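PDB 5YVD: Nsp15 from Middle East respiratory syndrome-related coronavirus, which probably cleaves RNA as the uridylate-specific endoribonuclease of the coronavirus replicase, working as an assembly of six identical chains. Local coordinates for residues Lys60-Ser65 against Phe83-Tyr88; Phe55-Lys60 against Ile99-Tyr104; Gly244-Ile249 against Ala284-Cys289; Ile260-Met265 against Tyr275-Thr280. All blocks are in the same frame, centred on the assembly; numbering follows the deposited sequence.

In the fold
From the N terminus, the chain passes from helix 51-59 into the loop 60-65, and Lys-60 belongs to both of the first two contacts. Interaction 2 closes the longer loop by bringing the helix against residues 99-104; interaction 1 closes a shorter one within it, and the two touch through Trp-86 and Tyr-58. Together they tie the N-terminal oligomerisation region to the middle domain. Much later, within the endoribonuclease range, interaction 3 closes a loop by setting residues 244-249 beside strand 285-291, and interaction 4 lies within it. Strand 273-279 joins both in one sheet; the centres of these two contacts are about 30 Å or more from those of the first pair.

Interaction 1: residues Lys60-Ser65 against Phe83-Tyr88; sequences KRAVRS and FVLWDY
Over one face of the Phe-83 ring sits Arg-64 NH1, 3.8 Å above the plane and displaced toward the rim, while Leu-85 CG lies at the edge of the same ring, in its plane. The guanidinium is steeply inclined, its plane 58° from that of the ring, and Arg-64 CZ stands 5.3 Å from the ring centroid, at most a weak cation-pi attraction; the stronger partner of this arginine is Asp-121, which takes NH2 in a salt bridge. The Tyr-88 ring carries Trp-86 CD1 over the centre of one face and a water at its edge. Tyr-88 OH in turn meets the edge of the Arg-61 guanidinium, near its plane, 3.5 Å from Arg-61 NH1, and the two side chains cross at about a right angle. A bend about the CG-CD bond (chi3 85°) places Arg-61 NE, which is bonded to Tyr-58 O. Between these two arginines a single backbone bond joins the segments: Ala-62 N donates to Val-84 O at 3.0 Å. Water extends the link, since one molecule donates to Ala-62 O at 2.8 Å and accepts from Trp-86 N at 3.1 Å, and the water at the Tyr-88 edge lies 2.6 Å from Tyr-88 OH and donates only weakly to Ala-62 O. Hydrophobic packing is modest, with Ala-62 CB 4.3 Å from Leu-85 CD2. The contact thus lays the loop that follows helix 51-59 across the start of the small two-stranded sheet 86-87/92-93. Leu-85 also packs on helix 69-74 and Val-84 on strand 92-93, while Arg-61 rests on Phe-276 of a second subunit.

Interaction 2: residues Phe55-Lys60 against Ile99-Tyr104; sequences FELYAK and IGVCKY
Glu-56 and Cys-102 meet through side chains that both leave their backbones in the same sense: Glu-56 CG is anti to its backbone N (chi1 177°), and Cys-102 SG is anti to its own (chi1 168°). Beyond CG the glutamate stays extended, so that its carboxylate reaches from the helix to the thiol, with Glu-56 CD 3.5 Å from Cys-102 SG. Leu-57, one residue on, approaches the same cysteine with a methyl group, CD2 lying 3.8 Å from Cys-102 CB and 4.2 Å from Val-101 CG1. Lys-60 slides past Val-101 in the opposite direction; the aliphatic stem does the touching, with Lys-60 CB 4.1 Å from Val-101 CG1. The amine is modelled implausibly close to Val-101 O, so the position of NZ is doubtful, and so in detail is the salt bridge it makes with Glu-56 OE2 one helical turn back. A water spans the segments as well, donating to Glu-56 OE2 at 3.0 Å and accepting weakly from Lys-103 N. Within the loop, Asp-106 OD1 accepts from both Val-101 N and Cys-102 N. The last turn of helix 51-59 is thereby packed between helix 2-12, where Ile-5 touches Glu-56, and the long loop that runs from strand 92-93 to strand 115-118, joining the N-terminal oligomerisation region to the middle domain.

Interaction 3: residues Gly244-Ile249 against Ala284-Cys289; sequences GLHLLI and AFKAVC
Gly-244 and Leu-245 both have positive phi (59° and 64°) in a turn whose carbonyls face the 284-289 segment, and the backbones come nearest at His-246 and Cys-289, whose CA atoms are 6.8 Å apart. Lys-286 CG is anti to the backbone N and the chain then bends twice before its amine reaches Gly-244 O. NZ donates there at 3.1 Å, in the carbonyl plane and on a lone pair, and it also bonds to Leu-242 O, so two backbone carbonyls grip the amine. The His-246 and Lys-286 side chains cross at about a right angle, with His-246 CE1 4.2 Å from Lys-286 NZ. Gly-244 O lies over one face of the imidazole, offset toward the rim. EndoU enzymes use two histidines and a lysine in catalysis; the nearness of His-246 and Lys-286 is consistent with such a site, and a glycerol, probably from the crystallisation liquor, is hydrogen-bonded to His-246 NE2. His-246 ND1 is bonded to Ser-290 O, which fixes the rotation of the ring. Cys-289 SG, also anti to its backbone N, comes up to two backbone carbonyl oxygens, 3.0 Å from Leu-245 O and 3.5 Å from Gly-244 O, with Leu-245 CB and, obliquely, the imidazole also near. Cys-289 also packs on Ile-277 of strand 273-279, while Leu-247, at the N-cap position of helix 248-255, turns to helix 296-304.

Interaction 4: residues Ile260-Met265 against Tyr275-Thr280; sequences IIMEEM and YFITET
Met-262 lays its terminal methyl over one face of the Tyr-275 ring, CE standing 3.6 Å from the ring centroid in a CH-pi contact and shifted toward the rim. The bend at chi3 (64°) is what turns CE onto the ring; SD stays farther off, 5.2 Å from the centroid, in an oblique Met-aromatic contact. Glu-264 crosses the same ring, its CB 3.8 Å from Tyr-275 CD2, and its carboxylate is bonded through OE2 to His-273. Alongside Met-262 and pointing the same way is Ile-277, whose CG2 also meets Ile-260 CG2 at 3.8 Å. Ile-260, Met-262 and Ile-277 share one face of the hairpin, and Ile-260 and Met-262 pack there on helix 248-255. On the other face Glu-263 and Phe-276 lie side by side, the carboxylate 69° from the ring plane and OE1 3.5 Å from Phe-276 CD2. Ile-261, also on this face, meets Thr-280 past the strand end, CG1 against CG2, the two crossing at about a right angle. Beneath the side chains, the antiparallel strands run 162° apart. Ile-261 and Thr-278 form a hydrogen-bonded pair, 3.1 Å from Ile-261 N to Thr-278 O and from Thr-278 N to Ile-261 O, and Phe-276 N donates to Glu-263 O at 2.9 Å. Chemically, then, the first face gives aliphatic packing to helix 248-255, while the face of Ile-261, Glu-263, Phe-276 and Thr-278 mixes apolar and polar groups and meets a neighbouring subunit, where Glu-263 OE2 bonds to Tyr-58 OH and Thr-278 OG1 to Asn-157 ND2 of that chain, so the hairpin serves both domain and hexamer.

Interaction 1: residues Lys60-Ser65 against Phe83-Tyr88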
# COMPACT_ATOMS: atom_id res chain seq x y z
N LYS A 60 -12.30 -19.32 -9.51
CA LYS A 60 -12.48 -20.10 -10.70
C LYS A 60 -11.57 -21.30 -10.71
O LYS A 60 -11.60 -22.07 -11.63
CB LYS A 60 -12.27 -19.21 -11.91
CG LYS A 60 -13.52 -18.47 -12.32
CD LYS A 60 -13.22 -17.17 -13.01
CE LYS A 60 -14.39 -16.67 -13.81
NZ LYS A 60 -13.96 -16.03 -15.07
N ARG A 61 -10.78 -21.47 -9.68
CA ARG A 61 -9.89 -22.61 -9.57
C ARG A 61 -10.59 -23.85 -9.99
O ARG A 61 -11.75 -23.99 -9.77
CB ARG A 61 -9.37 -22.75 -8.15
CG ARG A 61 -10.10 -23.74 -7.28
CD ARG A 61 -9.87 -23.48 -5.80
NE ARG A 61 -10.81 -22.49 -5.34
CZ ARG A 61 -11.52 -22.57 -4.24
NH1 ARG A 61 -11.39 -23.57 -3.41
NH2 ARG A 61 -12.36 -21.61 -3.96
N ALA A 62 -9.89 -24.77 -10.62
CA ALA A 62 -10.47 -26.02 -11.02
C ALA A 62 -10.52 -27.03 -9.91
O ALA A 62 -9.52 -27.47 -9.47
CB ALA A 62 -9.70 -26.59 -12.15
N VAL A 63 -11.72 -27.44 -9.53
CA VAL A 63 -11.90 -28.32 -8.40
C VAL A 63 -11.92 -29.78 -8.81
O VAL A 63 -12.96 -30.42 -8.84
CB VAL A 63 -13.16 -27.95 -7.64
CG1 VAL A 63 -13.27 -28.78 -6.35
CG2 VAL A 63 -13.08 -26.48 -7.32
N ARG A 64 -10.73 -30.30 -9.09
CA ARG A 64 -10.57 -31.66 -9.59
C ARG A 64 -9.16 -32.07 -9.32
O ARG A 64 -8.32 -31.21 -9.09
CB ARG A 64 -10.80 -31.70 -11.11
CG ARG A 64 -10.08 -30.57 -11.82
CD ARG A 64 -9.82 -30.80 -13.30
NE ARG A 64 -10.99 -30.59 -14.13
CZ ARG A 64 -10.97 -29.96 -15.31
NH1 ARG A 64 -9.85 -29.45 -15.82
NH2 ARG A 64 -12.10 -29.84 -15.98
N SER A 65 -8.87 -33.36 -9.36
CA SER A 65 -7.49 -33.81 -9.18
C SER A 65 -6.67 -33.52 -10.42
O SER A 65 -7.20 -33.34 -11.53
CB SER A 65 -7.43 -35.30 -8.88
OG SER A 65 -8.03 -36.06 -9.92
N PHE A 83 -9.07 -23.69 -18.23
CA PHE A 83 -9.13 -23.88 -16.80
C PHE A 83 -7.90 -23.26 -16.17
O PHE A 83 -6.99 -22.84 -16.85
CB PHE A 83 -9.26 -25.38 -16.41
CG PHE A 83 -8.03 -26.20 -16.70
CD1 PHE A 83 -7.81 -26.71 -17.97
CD2 PHE A 83 -7.11 -26.48 -15.71
CE1 PHE A 83 -6.68 -27.45 -18.25
CE2 PHE A 83 -5.97 -27.23 -15.99
CZ PHE A 83 -5.76 -27.71 -17.25
N VAL A 84 -7.89 -23.22 -14.86
CA VAL A 84 -6.82 -22.61 -14.11
C VAL A 84 -6.60 -23.46 -12.88
O VAL A 84 -7.55 -24.04 -12.34
CB VAL A 84 -7.20 -21.16 -13.76
CG1 VAL A 84 -7.76 -21.04 -12.34
CG2 VAL A 84 -6.02 -20.23 -13.98
N LEU A 85 -5.35 -23.57 -12.47
CA LEU A 85 -4.97 -24.49 -11.42
C LEU A 85 -4.44 -23.71 -10.24
O LEU A 85 -3.48 -22.94 -10.40
CB LEU A 85 -3.90 -25.43 -11.94
CG LEU A 85 -4.37 -26.53 -12.90
CD1 LEU A 85 -3.18 -27.39 -13.32
CD2 LEU A 85 -5.44 -27.43 -12.30
N TRP A 86 -5.07 -23.91 -9.08
CA TRP A 86 -4.64 -23.23 -7.83
C TRP A 86 -3.60 -24.06 -7.11
O TRP A 86 -3.78 -25.26 -6.93
CB TRP A 86 -5.83 -22.97 -6.90
CG TRP A 86 -5.56 -21.97 -5.79
CD1 TRP A 86 -5.48 -22.23 -4.45
CD2 TRP A 86 -5.35 -20.56 -5.94
NE1 TRP A 86 -5.25 -21.06 -3.75
CE2 TRP A 86 -5.15 -20.02 -4.63
CE3 TRP A 86 -5.31 -19.69 -7.03
CZ2 TRP A 86 -4.91 -18.67 -4.41
CZ3 TRP A 86 -5.10 -18.30 -6.79
CH2 TRP A 86 -4.90 -17.82 -5.49
N ASP A 87 -2.50 -23.40 -6.74
CA ASP A 87 -1.48 -23.97 -5.85
C ASP A 87 -1.68 -23.46 -4.39
O ASP A 87 -1.45 -22.27 -4.07
CB ASP A 87 -0.09 -23.61 -6.36
CG ASP A 87 1.02 -24.21 -5.50
OD1 ASP A 87 0.83 -24.29 -4.28
OD2 ASP A 87 2.08 -24.57 -6.04
N TYR A 88 -2.09 -24.37 -3.50
CA TYR A 88 -2.54 -23.97 -2.18
C TYR A 88 -1.39 -23.65 -1.24
O TYR A 88 -1.53 -22.85 -0.32
CB TYR A 88 -3.44 -25.04 -1.55
CG TYR A 88 -4.82 -25.18 -2.18
CD1 TYR A 88 -4.97 -25.67 -3.47
CD2 TYR A 88 -5.96 -24.85 -1.48
CE1 TYR A 88 -6.23 -25.82 -4.04
CE2 TYR A 88 -7.23 -24.99 -2.05
CZ TYR A 88 -7.36 -25.49 -3.33
OH TYR A 88 -8.61 -25.65 -3.94
O HOH W 1 -9.15 -27.03 -6.06
O HOH W 2 -7.32 -26.03 -8.58

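Interaction 2: residues Phe55-Lys60 against Ile99-Tyr104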
# COMPACT_ATOMS: atom_id res chain seq x y z
N PHE A 55 -8.29 -12.94 -6.75
CA PHE A 55 -9.48 -13.48 -6.12
C PHE A 55 -10.38 -14.21 -7.10
O PHE A 55 -11.02 -15.19 -6.72
CB PHE A 55 -10.26 -12.32 -5.49
CG PHE A 55 -11.63 -12.68 -4.98
CD1 PHE A 55 -11.80 -13.66 -4.02
CD2 PHE A 55 -12.74 -11.98 -5.41
CE1 PHE A 55 -13.06 -13.96 -3.53
CE2 PHE A 55 -14.00 -12.28 -4.95
CZ PHE A 55 -14.15 -13.27 -4.00
N GLU A 56 -10.46 -13.71 -8.33
CA GLU A 56 -11.33 -14.32 -9.35
C GLU A 56 -10.74 -15.67 -9.80
O GLU A 56 -11.43 -16.67 -9.90
CB GLU A 56 -11.54 -13.36 -10.54
CG GLU A 56 -12.36 -13.91 -11.70
CD GLU A 56 -12.54 -12.95 -12.88
OE1 GLU A 56 -12.58 -11.72 -12.64
OE2 GLU A 56 -12.65 -13.41 -14.05
N LEU A 57 -9.43 -15.69 -10.02
CA LEU A 57 -8.77 -16.90 -10.45
C LEU A 57 -8.84 -17.94 -9.38
O LEU A 57 -9.07 -19.12 -9.65
CB LEU A 57 -7.33 -16.60 -10.77
CG LEU A 57 -7.11 -15.72 -11.99
CD1 LEU A 57 -5.63 -15.50 -12.28
CD2 LEU A 57 -7.81 -16.31 -13.20
N TYR A 58 -8.62 -17.51 -8.14
CA TYR A 58 -8.95 -18.33 -6.99
C TYR A 58 -10.36 -18.93 -7.07
O TYR A 58 -10.52 -20.14 -7.00
CB TYR A 58 -8.81 -17.54 -5.71
CG TYR A 58 -9.21 -18.32 -4.50
CD1 TYR A 58 -10.31 -17.95 -3.72
CD2 TYR A 58 -8.51 -19.46 -4.16
CE1 TYR A 58 -10.68 -18.69 -2.63
CE2 TYR A 58 -8.88 -20.21 -3.07
CZ TYR A 58 -9.96 -19.82 -2.31
OH TYR A 58 -10.28 -20.58 -1.23
N ALA A 59 -11.37 -18.09 -7.22
CA ALA A 59 -12.74 -18.62 -7.25
C ALA A 59 -13.01 -19.52 -8.43
O ALA A 59 -13.85 -20.41 -8.35
CB ALA A 59 -13.76 -17.50 -7.23
N LYS A 60 -12.30 -19.32 -9.51
CA LYS A 60 -12.48 -20.10 -10.70
C LYS A 60 -11.57 -21.30 -10.71
O LYS A 60 -11.60 -22.07 -11.63
CB LYS A 60 -12.27 -19.21 -11.91
CG LYS A 60 -13.52 -18.47 -12.32
CD LYS A 60 -13.22 -17.17 -13.01
CE LYS A 60 -14.39 -16.67 -13.81
NZ LYS A 60 -13.96 -16.03 -15.07
N ILE A 99 -6.25 -18.75 -20.18
CA ILE A 99 -6.95 -18.89 -21.47
C ILE A 99 -8.40 -19.30 -21.24
O ILE A 99 -8.69 -20.38 -20.70
CB ILE A 99 -6.29 -19.93 -22.38
CG1 ILE A 99 -4.88 -19.47 -22.78
CG2 ILE A 99 -7.13 -20.14 -23.63
CD1 ILE A 99 -4.02 -20.57 -23.35
N GLY A 100 -9.31 -18.42 -21.66
CA GLY A 100 -10.72 -18.67 -21.55
C GLY A 100 -11.16 -18.83 -20.13
O GLY A 100 -12.00 -19.67 -19.85
N VAL A 101 -10.62 -18.02 -19.23
CA VAL A 101 -11.03 -18.09 -17.81
C VAL A 101 -11.39 -16.72 -17.21
O VAL A 101 -12.38 -16.61 -16.51
CB VAL A 101 -9.93 -18.74 -16.96
CG1 VAL A 101 -10.33 -18.76 -15.50
CG2 VAL A 101 -9.67 -20.15 -17.43
N CYS A 102 -10.56 -15.71 -17.44
CA CYS A 102 -10.76 -14.37 -16.88
C CYS A 102 -10.32 -13.36 -17.95
O CYS A 102 -9.20 -13.45 -18.48
CB CYS A 102 -9.93 -14.23 -15.60
SG CYS A 102 -9.74 -12.56 -14.89
N LYS A 103 -11.20 -12.41 -18.27
CA LYS A 103 -10.96 -11.50 -19.42
C LYS A 103 -9.68 -10.68 -19.30
O LYS A 103 -9.00 -10.40 -20.29
CB LYS A 103 -12.15 -10.57 -19.67
CG LYS A 103 -13.27 -11.16 -20.51
CD LYS A 103 -14.59 -10.38 -20.32
CE LYS A 103 -14.51 -8.93 -20.83
NZ LYS A 103 -15.55 -8.03 -20.24
N TYR A 104 -9.34 -10.32 -18.08
CA TYR A 104 -8.20 -9.47 -17.84
C TYR A 104 -6.89 -10.21 -18.08
O TYR A 104 -5.94 -9.61 -18.56
CB TYR A 104 -8.28 -8.91 -16.42
CG TYR A 104 -7.26 -7.84 -16.13
CD1 TYR A 104 -5.99 -8.18 -15.66
CD2 TYR A 104 -7.55 -6.48 -16.34
CE1 TYR A 104 -5.05 -7.20 -15.41
CE2 TYR A 104 -6.60 -5.50 -16.10
CZ TYR A 104 -5.36 -5.87 -15.62
OH TYR A 104 -4.40 -4.95 -15.35
O HOH W 3 -13.93 -12.12 -16.42

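Interaction 3: residues Gly244-Ile249 against Ala284-Cys289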
# COMPACT_ATOMS: atom_id res chain seq x y z
N GLY A 244 25.86 -34.43 4.35
CA GLY A 244 24.88 -35.24 3.65
C GLY A 244 23.44 -34.81 3.84
O GLY A 244 23.10 -33.62 3.74
N LEU A 245 22.60 -35.81 4.13
CA LEU A 245 21.16 -35.66 4.32
C LEU A 245 20.46 -35.18 3.04
O LEU A 245 19.88 -34.11 3.01
CB LEU A 245 20.87 -34.75 5.52
CG LEU A 245 19.47 -34.86 6.12
CD1 LEU A 245 19.25 -36.14 6.94
CD2 LEU A 245 19.15 -33.64 6.98
N HIS A 246 20.52 -35.99 1.98
CA HIS A 246 19.99 -35.58 0.69
C HIS A 246 18.68 -36.30 0.31
O HIS A 246 18.13 -36.08 -0.78
CB HIS A 246 21.07 -35.74 -0.38
CG HIS A 246 22.28 -34.87 -0.14
ND1 HIS A 246 22.24 -33.49 -0.25
CD2 HIS A 246 23.53 -35.18 0.26
CE1 HIS A 246 23.42 -33.00 0.06
NE2 HIS A 246 24.23 -34.00 0.36
N LEU A 247 18.16 -37.13 1.21
CA LEU A 247 16.97 -37.91 0.89
C LEU A 247 15.90 -37.58 1.92
O LEU A 247 16.20 -37.51 3.09
CB LEU A 247 17.28 -39.40 0.87
CG LEU A 247 16.18 -40.25 0.23
CD1 LEU A 247 16.20 -40.10 -1.28
CD2 LEU A 247 16.30 -41.73 0.62
N LEU A 248 14.67 -37.38 1.47
CA LEU A 248 13.66 -36.77 2.33
C LEU A 248 13.31 -37.65 3.52
O LEU A 248 13.12 -37.16 4.64
CB LEU A 248 12.39 -36.39 1.59
CG LEU A 248 11.32 -35.76 2.52
CD1 LEU A 248 11.75 -34.38 3.01
CD2 LEU A 248 9.94 -35.67 1.87
N ILE A 249 13.22 -38.96 3.29
CA ILE A 249 12.87 -39.85 4.39
C ILE A 249 13.89 -39.71 5.55
O ILE A 249 13.52 -39.77 6.73
CB ILE A 249 12.73 -41.31 3.90
CG1 ILE A 249 12.21 -42.22 5.03
CG2 ILE A 249 14.05 -41.82 3.34
CD1 ILE A 249 11.82 -43.61 4.56
N ALA A 284 25.22 -27.71 13.93
CA ALA A 284 25.63 -28.04 12.58
C ALA A 284 24.60 -27.38 11.63
O ALA A 284 23.38 -27.37 11.90
CB ALA A 284 25.69 -29.54 12.38
N PHE A 285 25.11 -26.81 10.53
CA PHE A 285 24.24 -26.14 9.60
C PHE A 285 24.74 -26.23 8.16
O PHE A 285 25.93 -26.36 7.90
CB PHE A 285 24.09 -24.68 10.01
CG PHE A 285 24.87 -23.73 9.16
CD1 PHE A 285 24.27 -23.08 8.12
CD2 PHE A 285 26.21 -23.49 9.42
CE1 PHE A 285 24.99 -22.19 7.33
CE2 PHE A 285 26.94 -22.60 8.64
CZ PHE A 285 26.32 -21.95 7.60
N LYS A 286 23.79 -26.15 7.23
CA LYS A 286 24.11 -26.06 5.82
C LYS A 286 23.12 -25.18 5.11
O LYS A 286 21.93 -25.46 5.11
CB LYS A 286 24.11 -27.44 5.20
CG LYS A 286 24.56 -27.45 3.76
CD LYS A 286 25.34 -28.72 3.44
CE LYS A 286 24.41 -29.94 3.37
NZ LYS A 286 25.10 -31.26 3.47
N ALA A 287 23.62 -24.11 4.48
CA ALA A 287 22.78 -23.12 3.79
C ALA A 287 22.03 -23.71 2.62
O ALA A 287 20.94 -23.25 2.32
CB ALA A 287 23.62 -21.95 3.31
N VAL A 288 22.61 -24.72 1.96
CA VAL A 288 21.98 -25.34 0.78
C VAL A 288 22.10 -26.85 0.83
O VAL A 288 23.07 -27.41 0.32
CB VAL A 288 22.58 -24.87 -0.56
CG1 VAL A 288 21.67 -25.27 -1.73
CG2 VAL A 288 22.83 -23.37 -0.56
N CYS A 289 21.08 -27.49 1.39
CA CYS A 289 21.04 -28.94 1.48
C CYS A 289 19.98 -29.38 0.51
O CYS A 289 18.78 -29.21 0.77
CB CYS A 289 20.68 -29.39 2.90
SG CYS A 289 20.67 -31.21 3.09

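Interaction 4: residues Ile260-Met265 against Tyr275-Thr280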
# COMPACT_ATOMS: atom_id res chain seq x y z
N ILE A 260 15.55 -29.82 14.85
CA ILE A 260 15.87 -29.31 13.52
C ILE A 260 15.05 -28.11 13.13
O ILE A 260 13.83 -28.12 13.30
CB ILE A 260 15.68 -30.42 12.44
CG1 ILE A 260 16.81 -31.46 12.54
CG2 ILE A 260 15.54 -29.81 11.03
CD1 ILE A 260 17.68 -31.57 11.31
N ILE A 261 15.71 -27.12 12.54
CA ILE A 261 15.08 -25.94 11.95
C ILE A 261 15.39 -25.87 10.47
O ILE A 261 16.56 -25.94 10.06
CB ILE A 261 15.66 -24.64 12.52
CG1 ILE A 261 15.23 -24.46 13.96
CG2 ILE A 261 15.19 -23.43 11.70
CD1 ILE A 261 15.48 -23.05 14.47
N MET A 262 14.35 -25.68 9.66
CA MET A 262 14.51 -25.55 8.22
C MET A 262 13.93 -24.25 7.73
O MET A 262 13.03 -23.69 8.33
CB MET A 262 13.77 -26.66 7.52
CG MET A 262 14.25 -28.04 7.86
SD MET A 262 12.91 -29.19 7.55
CE MET A 262 12.69 -29.04 5.78
N GLU A 263 14.43 -23.83 6.59
CA GLU A 263 14.05 -22.60 5.95
C GLU A 263 14.17 -22.96 4.48
O GLU A 263 15.26 -23.37 4.03
CB GLU A 263 15.08 -21.52 6.32
CG GLU A 263 14.58 -20.21 6.93
CD GLU A 263 15.72 -19.22 7.31
OE1 GLU A 263 16.81 -19.64 7.83
OE2 GLU A 263 15.51 -17.99 7.10
N GLU A 264 13.07 -22.89 3.73
CA GLU A 264 13.12 -23.12 2.29
C GLU A 264 12.93 -21.78 1.61
O GLU A 264 11.86 -21.16 1.68
CB GLU A 264 12.08 -24.15 1.81
CG GLU A 264 12.08 -24.35 0.29
CD GLU A 264 11.10 -25.40 -0.23
OE1 GLU A 264 10.08 -25.68 0.42
OE2 GLU A 264 11.33 -25.96 -1.31
N MET A 265 13.99 -21.33 0.96
CA MET A 265 14.02 -20.01 0.35
C MET A 265 13.00 -19.87 -0.78
O MET A 265 12.36 -18.83 -0.89
CB MET A 265 15.43 -19.68 -0.15
CG MET A 265 16.54 -19.77 0.91
SD MET A 265 16.23 -19.10 2.58
CE MET A 265 16.15 -17.34 2.31
N TYR A 275 17.09 -26.71 1.16
CA TYR A 275 16.81 -26.25 2.52
C TYR A 275 18.05 -25.65 3.17
O TYR A 275 19.17 -26.02 2.85
CB TYR A 275 16.25 -27.39 3.40
CG TYR A 275 14.94 -27.97 2.89
CD1 TYR A 275 14.92 -29.18 2.24
CD2 TYR A 275 13.73 -27.29 3.05
CE1 TYR A 275 13.74 -29.73 1.76
CE2 TYR A 275 12.53 -27.84 2.57
CZ TYR A 275 12.56 -29.07 1.92
OH TYR A 275 11.43 -29.64 1.41
N PHE A 276 17.79 -24.71 4.07
CA PHE A 276 18.79 -24.09 4.92
C PHE A 276 18.58 -24.73 6.29
O PHE A 276 17.66 -24.36 7.01
CB PHE A 276 18.48 -22.60 4.96
CG PHE A 276 19.47 -21.77 5.70
CD1 PHE A 276 20.33 -20.91 5.01
CD2 PHE A 276 19.50 -21.76 7.09
CE1 PHE A 276 21.23 -20.10 5.69
CE2 PHE A 276 20.41 -20.95 7.76
CZ PHE A 276 21.27 -20.12 7.06
N ILE A 277 19.40 -25.72 6.63
CA ILE A 277 19.12 -26.55 7.80
C ILE A 277 20.12 -26.36 8.91
O ILE A 277 21.33 -26.22 8.70
CB ILE A 277 19.07 -28.06 7.47
CG1 ILE A 277 18.46 -28.28 6.09
CG2 ILE A 277 18.28 -28.81 8.54
CD1 ILE A 277 18.11 -29.73 5.83
N THR A 278 19.58 -26.40 10.12
CA THR A 278 20.36 -26.26 11.33
C THR A 278 19.93 -27.33 12.32
O THR A 278 18.75 -27.63 12.42
CB THR A 278 20.15 -24.85 11.92
OG1 THR A 278 20.20 -23.88 10.87
CG2 THR A 278 21.21 -24.52 12.97
N GLU A 279 20.88 -27.92 13.02
CA GLU A 279 20.59 -28.90 14.08
C GLU A 279 20.83 -28.20 15.40
O GLU A 279 21.88 -27.56 15.59
CB GLU A 279 21.49 -30.13 13.94
CG GLU A 279 20.97 -31.38 14.63
CD GLU A 279 21.37 -31.53 16.09
OE1 GLU A 279 22.07 -30.65 16.67
OE2 GLU A 279 20.98 -32.55 16.69
N THR A 280 19.88 -28.32 16.32
CA THR A 280 19.86 -27.45 17.51
C THR A 280 20.60 -28.01 18.76
O THR A 280 20.65 -27.35 19.81
CB THR A 280 18.42 -27.03 17.85
OG1 THR A 280 17.58 -28.18 18.05
CG2 THR A 280 17.85 -26.17 16.72